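Long-range contact in DUF1573 domain-containing protein (Porphyromonas gingivalis, PDB 2QSV), which is of unknown function but may have cysteine-type peptidase activity, its C-terminal part forming two Ig-like domains: residues 100-112 with 201-213. Sequence-based numbering, arbitrary orientation.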
loop_
_atom_site.group_PDB
_atom_site.type_symbol
_atom_site.label_atom_id
_atom_site.label_comp_id
_atom_site.label_asym_id
_atom_site.label_seq_id
_atom_site.Cartn_x
_atom_site.Cartn_y
_atom_site.Cartn_z
HETATM N N MSE A 100 0.707 6.741 -6.731
HETATM C CA MSE A 100 0.227 6.273 -5.429
HETATM C C MSE A 100 1.370 6.214 -4.424
HETATM O O MSE A 100 2.402 5.611 -4.684
HETATM C CB MSE A 100 -0.456 4.913 -5.533
HETATM C CG MSE A 100 -1.293 4.535 -4.273
HETATM SE SE MSE A 100 -2.849 5.711 -3.931
HETATM C CE MSE A 100 -3.687 5.749 -5.709
ATOM N N VAL A 101 1.183 6.863 -3.283
ATOM C CA VAL A 101 2.149 6.850 -2.221
ATOM C C VAL A 101 1.589 5.978 -1.069
ATOM O O VAL A 101 0.477 6.217 -0.578
ATOM C CB VAL A 101 2.451 8.295 -1.766
ATOM C CG1 VAL A 101 3.585 8.335 -0.765
ATOM C CG2 VAL A 101 2.738 9.237 -2.989
ATOM N N SER A 102 2.362 4.976 -0.645
ATOM C CA SER A 102 1.965 4.040 0.416
ATOM C C SER A 102 2.826 4.154 1.655
ATOM O O SER A 102 4.052 4.367 1.585
ATOM C CB SER A 102 1.989 2.593 -0.073
ATOM O OG SER A 102 0.940 2.391 -0.996
ATOM N N LEU A 103 2.164 4.038 2.799
ATOM C CA LEU A 103 2.805 4.071 4.099
ATOM C C LEU A 103 2.279 2.908 4.952
ATOM O O LEU A 103 1.073 2.860 5.250
ATOM C CB LEU A 103 2.505 5.413 4.813
ATOM C CG LEU A 103 2.959 5.582 6.276
ATOM C CD1 LEU A 103 4.492 5.435 6.399
ATOM C CD2 LEU A 103 2.465 6.923 6.823
ATOM N N PRO A 104 3.176 1.970 5.334
ATOM C CA PRO A 104 2.874 0.984 6.391
ATOM C C PRO A 104 3.100 1.589 7.765
ATOM O O PRO A 104 4.204 1.547 8.284
ATOM C CB PRO A 104 3.875 -0.182 6.122
ATOM C CG PRO A 104 4.732 0.281 4.836
ATOM C CD PRO A 104 4.537 1.792 4.778
ATOM N N LEU A 105 2.047 2.177 8.340
ATOM C CA LEU A 105 2.150 2.889 9.600
ATOM C C LEU A 105 1.825 1.893 10.723
ATOM O O LEU A 105 0.736 1.271 10.731
ATOM C CB LEU A 105 1.209 4.110 9.628
ATOM C CG LEU A 105 1.261 4.940 10.917
ATOM C CD1 LEU A 105 2.648 5.569 11.185
ATOM C CD2 LEU A 105 0.155 6.038 10.987
ATOM N N VAL A 106 2.773 1.694 11.641
ATOM C CA VAL A 106 2.593 0.717 12.733
ATOM C C VAL A 106 2.484 1.415 14.109
ATOM O O VAL A 106 2.706 2.619 14.208
ATOM C CB VAL A 106 3.713 -0.425 12.722
ATOM C CG1 VAL A 106 3.711 -1.189 11.364
ATOM C CG2 VAL A 106 5.096 0.128 13.031
ATOM N N ASP A 107 2.179 0.649 15.155
ATOM C CA ASP A 107 2.165 1.158 16.536
ATOM C C ASP A 107 3.513 1.632 17.073
ATOM O O ASP A 107 4.589 1.111 16.723
ATOM C CB ASP A 107 1.621 0.092 17.492
ATOM C CG ASP A 107 0.138 -0.205 17.246
ATOM O OD1 ASP A 107 -0.696 0.629 17.651
ATOM O OD2 ASP A 107 -0.195 -1.245 16.621
ATOM N N ASN A 108 3.444 2.613 17.965
ATOM C CA ASN A 108 4.607 2.924 18.802
ATOM C C ASN A 108 4.777 1.898 19.927
ATOM O O ASN A 108 4.315 2.109 21.067
ATOM C CB ASN A 108 4.520 4.370 19.324
ATOM C CG ASN A 108 5.761 4.790 20.110
ATOM O OD1 ASN A 108 6.811 4.149 20.061
ATOM N ND2 ASN A 108 5.614 5.848 20.883
ATOM N N PHE A 109 5.465 0.799 19.602
ATOM C CA PHE A 109 5.530 -0.359 20.470
ATOM C C PHE A 109 6.287 -0.142 21.784
ATOM O O PHE A 109 5.903 -0.751 22.777
ATOM C CB PHE A 109 6.052 -1.625 19.750
ATOM C CG PHE A 109 5.093 -2.197 18.741
ATOM C CD1 PHE A 109 3.913 -2.866 19.150
ATOM C CD2 PHE A 109 5.355 -2.076 17.373
ATOM C CE1 PHE A 109 3.012 -3.383 18.228
ATOM C CE2 PHE A 109 4.457 -2.571 16.424
ATOM C CZ PHE A 109 3.291 -3.253 16.842
ATOM N N PRO A 110 7.393 0.670 21.789
ATOM C CA PRO A 110 8.046 0.967 23.103
ATOM C C PRO A 110 7.145 1.679 24.119
ATOM O O PRO A 110 7.366 1.538 25.326
ATOM C CB PRO A 110 9.264 1.840 22.727
ATOM C CG PRO A 110 9.548 1.471 21.245
ATOM C CD PRO A 110 8.145 1.278 20.663
ATOM N N ALA A 111 6.138 2.400 23.638
ATOM C CA ALA A 111 5.083 2.930 24.488
ATOM C C ALA A 111 3.945 1.949 24.857
ATOM O O ALA A 111 3.027 2.343 25.558
ATOM C CB ALA A 111 4.493 4.183 23.858
ATOM N N LEU A 112 3.971 0.696 24.397
ATOM C CA LEU A 112 2.882 -0.265 24.721
ATOM C C LEU A 112 3.381 -1.390 25.614
ATOM O O LEU A 112 4.508 -1.861 25.455
ATOM C CB LEU A 112 2.241 -0.844 23.452
ATOM C CG LEU A 112 1.613 0.119 22.451
ATOM C CD1 LEU A 112 1.249 -0.577 21.123
ATOM C CD2 LEU A 112 0.379 0.828 23.077
ATOM N N SER A 201 -1.415 -8.386 2.869
ATOM C CA SER A 201 -0.620 -7.659 3.845
ATOM C C SER A 201 -1.472 -7.267 5.049
ATOM O O SER A 201 -2.582 -6.697 4.891
ATOM C CB SER A 201 -0.010 -6.397 3.228
ATOM O OG SER A 201 0.870 -6.751 2.165
ATOM N N ILE A 202 -0.965 -7.602 6.236
ATOM C CA ILE A 202 -1.701 -7.326 7.487
ATOM C C ILE A 202 -0.871 -6.475 8.380
ATOM O O ILE A 202 0.215 -6.828 8.706
ATOM C CB ILE A 202 -2.099 -8.667 8.264
ATOM C CG1 ILE A 202 -2.969 -9.582 7.363
ATOM C CG2 ILE A 202 -2.762 -8.307 9.660
ATOM C CD1 ILE A 202 -3.183 -11.029 7.903
ATOM N N ILE A 203 -1.386 -5.330 8.773
ATOM C CA ILE A 203 -0.733 -4.531 9.786
ATOM C C ILE A 203 -1.479 -4.744 11.122
ATOM O O ILE A 203 -2.683 -4.610 11.160
ATOM C CB ILE A 203 -0.659 -3.059 9.400
ATOM C CG1 ILE A 203 0.349 -2.933 8.206
ATOM C CG2 ILE A 203 -0.171 -2.194 10.615
ATOM C CD1 ILE A 203 0.574 -1.584 7.724
ATOM N N CYS A 204 -0.748 -5.086 12.176
ATOM C CA CYS A 204 -1.364 -5.504 13.437
ATOM C C CYS A 204 -0.461 -5.064 14.547
ATOM O O CYS A 204 0.667 -4.588 14.321
ATOM C CB CYS A 204 -1.581 -7.037 13.470
ATOM S SG CYS A 204 -0.042 -7.963 13.400
ATOM N N ASN A 205 -0.923 -5.275 15.771
ATOM C CA ASN A 205 -0.202 -4.819 16.936
ATOM C C ASN A 205 0.606 -5.932 17.545
ATOM O O ASN A 205 0.699 -6.024 18.772
ATOM C CB ASN A 205 -1.169 -4.178 17.968
ATOM C CG ASN A 205 -2.103 -5.197 18.619
ATOM O OD1 ASN A 205 -2.311 -6.293 18.084
ATOM N ND2 ASN A 205 -2.630 -4.857 19.820
ATOM N N ASP A 206 1.155 -6.824 16.701
ATOM C CA ASP A 206 2.156 -7.806 17.116
ATOM C C ASP A 206 3.548 -7.111 17.095
ATOM O O ASP A 206 4.060 -6.795 16.025
ATOM C CB ASP A 206 2.080 -9.050 16.206
ATOM C CG ASP A 206 3.088 -10.147 16.544
ATOM O OD1 ASP A 206 4.104 -9.918 17.229
ATOM O OD2 ASP A 206 2.871 -11.300 16.089
ATOM N N PRO A 207 4.172 -6.889 18.274
ATOM C CA PRO A 207 5.398 -6.093 18.344
ATOM C C PRO A 207 6.598 -6.736 17.597
ATOM O O PRO A 207 7.455 -6.023 17.138
ATOM C CB PRO A 207 5.689 -6.018 19.846
ATOM C CG PRO A 207 4.317 -6.320 20.492
ATOM C CD PRO A 207 3.763 -7.384 19.604
ATOM N N GLN A 208 6.605 -8.059 17.470
ATOM C CA GLN A 208 7.633 -8.815 16.787
ATOM C C GLN A 208 7.490 -8.885 15.249
ATOM O O GLN A 208 8.437 -9.236 14.595
ATOM C CB GLN A 208 7.661 -10.246 17.313
ATOM C CG GLN A 208 8.354 -10.424 18.685
ATOM C CD GLN A 208 7.469 -9.902 19.832
ATOM O OE1 GLN A 208 7.881 -8.992 20.575
ATOM N NE2 GLN A 208 6.226 -10.446 19.950
ATOM N N ALA A 209 6.315 -8.606 14.705
ATOM C CA ALA A 209 6.061 -8.636 13.279
ATOM C C ALA A 209 4.762 -7.903 12.942
ATOM O O ALA A 209 3.727 -8.542 12.632
ATOM C CB ALA A 209 6.053 -10.080 12.752
ATOM N N PRO A 210 4.798 -6.551 13.044
ATOM C CA PRO A 210 3.579 -5.736 12.857
ATOM C C PRO A 210 3.050 -5.681 11.425
ATOM O O PRO A 210 1.890 -5.328 11.216
ATOM C CB PRO A 210 4.020 -4.337 13.300
ATOM C CG PRO A 210 5.564 -4.334 13.071
ATOM C CD PRO A 210 5.963 -5.728 13.443
ATOM N N LEU A 211 3.917 -6.011 10.455
ATOM C CA LEU A 211 3.523 -6.158 9.070
ATOM C C LEU A 211 3.724 -7.634 8.656
ATOM O O LEU A 211 4.873 -8.135 8.556
ATOM C CB LEU A 211 4.273 -5.139 8.165
ATOM C CG LEU A 211 4.155 -5.315 6.652
ATOM C CD1 LEU A 211 2.725 -5.197 6.161
ATOM C CD2 LEU A 211 5.072 -4.286 5.933
ATOM N N ARG A 212 2.602 -8.337 8.425
ATOM C CA ARG A 212 2.653 -9.777 8.196
ATOM C C ARG A 212 2.119 -10.060 6.802
ATOM O O ARG A 212 1.197 -9.416 6.388
ATOM C CB ARG A 212 1.798 -10.466 9.282
ATOM C CG ARG A 212 2.232 -11.864 9.561
ATOM C CD ARG A 212 3.547 -11.926 10.357
ATOM N NE ARG A 212 3.795 -13.341 10.450
ATOM C CZ ARG A 212 3.260 -14.127 11.386
ATOM N NH1 ARG A 212 2.477 -13.591 12.378
ATOM N NH2 ARG A 212 3.549 -15.418 11.354
ATOM N N ARG A 213 2.741 -10.957 6.032
ATOM C CA ARG A 213 2.269 -11.229 4.687
ATOM C C ARG A 213 1.989 -12.678 4.470
ATOM O O ARG A 213 2.752 -13.555 4.876
ATOM C CB ARG A 213 3.239 -10.715 3.593
ATOM C CG ARG A 213 3.404 -9.250 3.584
ATOM C CD ARG A 213 4.532 -8.964 2.624
ATOM N NE ARG A 213 4.760 -7.560 2.340
ATOM C CZ ARG A 213 5.704 -6.828 2.906
ATOM N NH1 ARG A 213 6.446 -7.319 3.862
ATOM N NH2 ARG A 213 5.863 -5.590 2.540
HETATM O O HOH W 1 1.122 -1.956 14.285
#
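Phe109 lays its ring on the turn that joins strands 195-204 and 211-219. CA of Pro207 sits 3.6 Å from the centroid of the Phe109 ring, 13° off the normal, a CH-pi contact over one face; CB of Asp107 covers the opposite face. The rim is used too: Phe109 CE2 meets Pro210 CB at 3.6 Å, and Phe109 CE1 lies 3.6 Å from Asn205 O near the ring plane. With CG anti to its carbonyl carbon (chi1 -70°), Phe109 places the ring with one face on Pro207 and its edge against Pro210. Pro210 CB is shared, since Val106 CG1 also reaches it at 3.7 Å. Farther along strand 94-105, Ile203 CG2 touches the Leu105 carbonyl oxygen, and its CD1 packs against Pro104, 3.9 Å from CB of that proline.

One water provides a polar link between the segments. It accepts from Asp107 N and donates to Asp107 OD2 and, at 2.7 Å, to Cys204 O, so three hydrogen bonds hold it between Asp107 and the Cys204 carbonyl. Asp107 OD2 also rests 3.4 Å from CB of Asn205, and His153 of the neighbouring strand 150-157 bonds to it through NE2, which would probably favour the charged carboxylate.

Behind this layer the turn is firmly built. Asp206 to Ala209 form a type I turn, reinforced by an Asx turn in which Gln208 N reaches Asp206 OD1 at 3.1 Å; Asp206 OD2 accepts from Met120 N, while Asn205 binds the backbone of Pro149 and Arg151 through its amide. The contact thus joins the end of the first Ig-like domain and the start of the linker to a hairpin of the second. Its chemistry implies apolar burial pinned at Asp107, whose carboxylate meets the second domain both through the water and directly through His153.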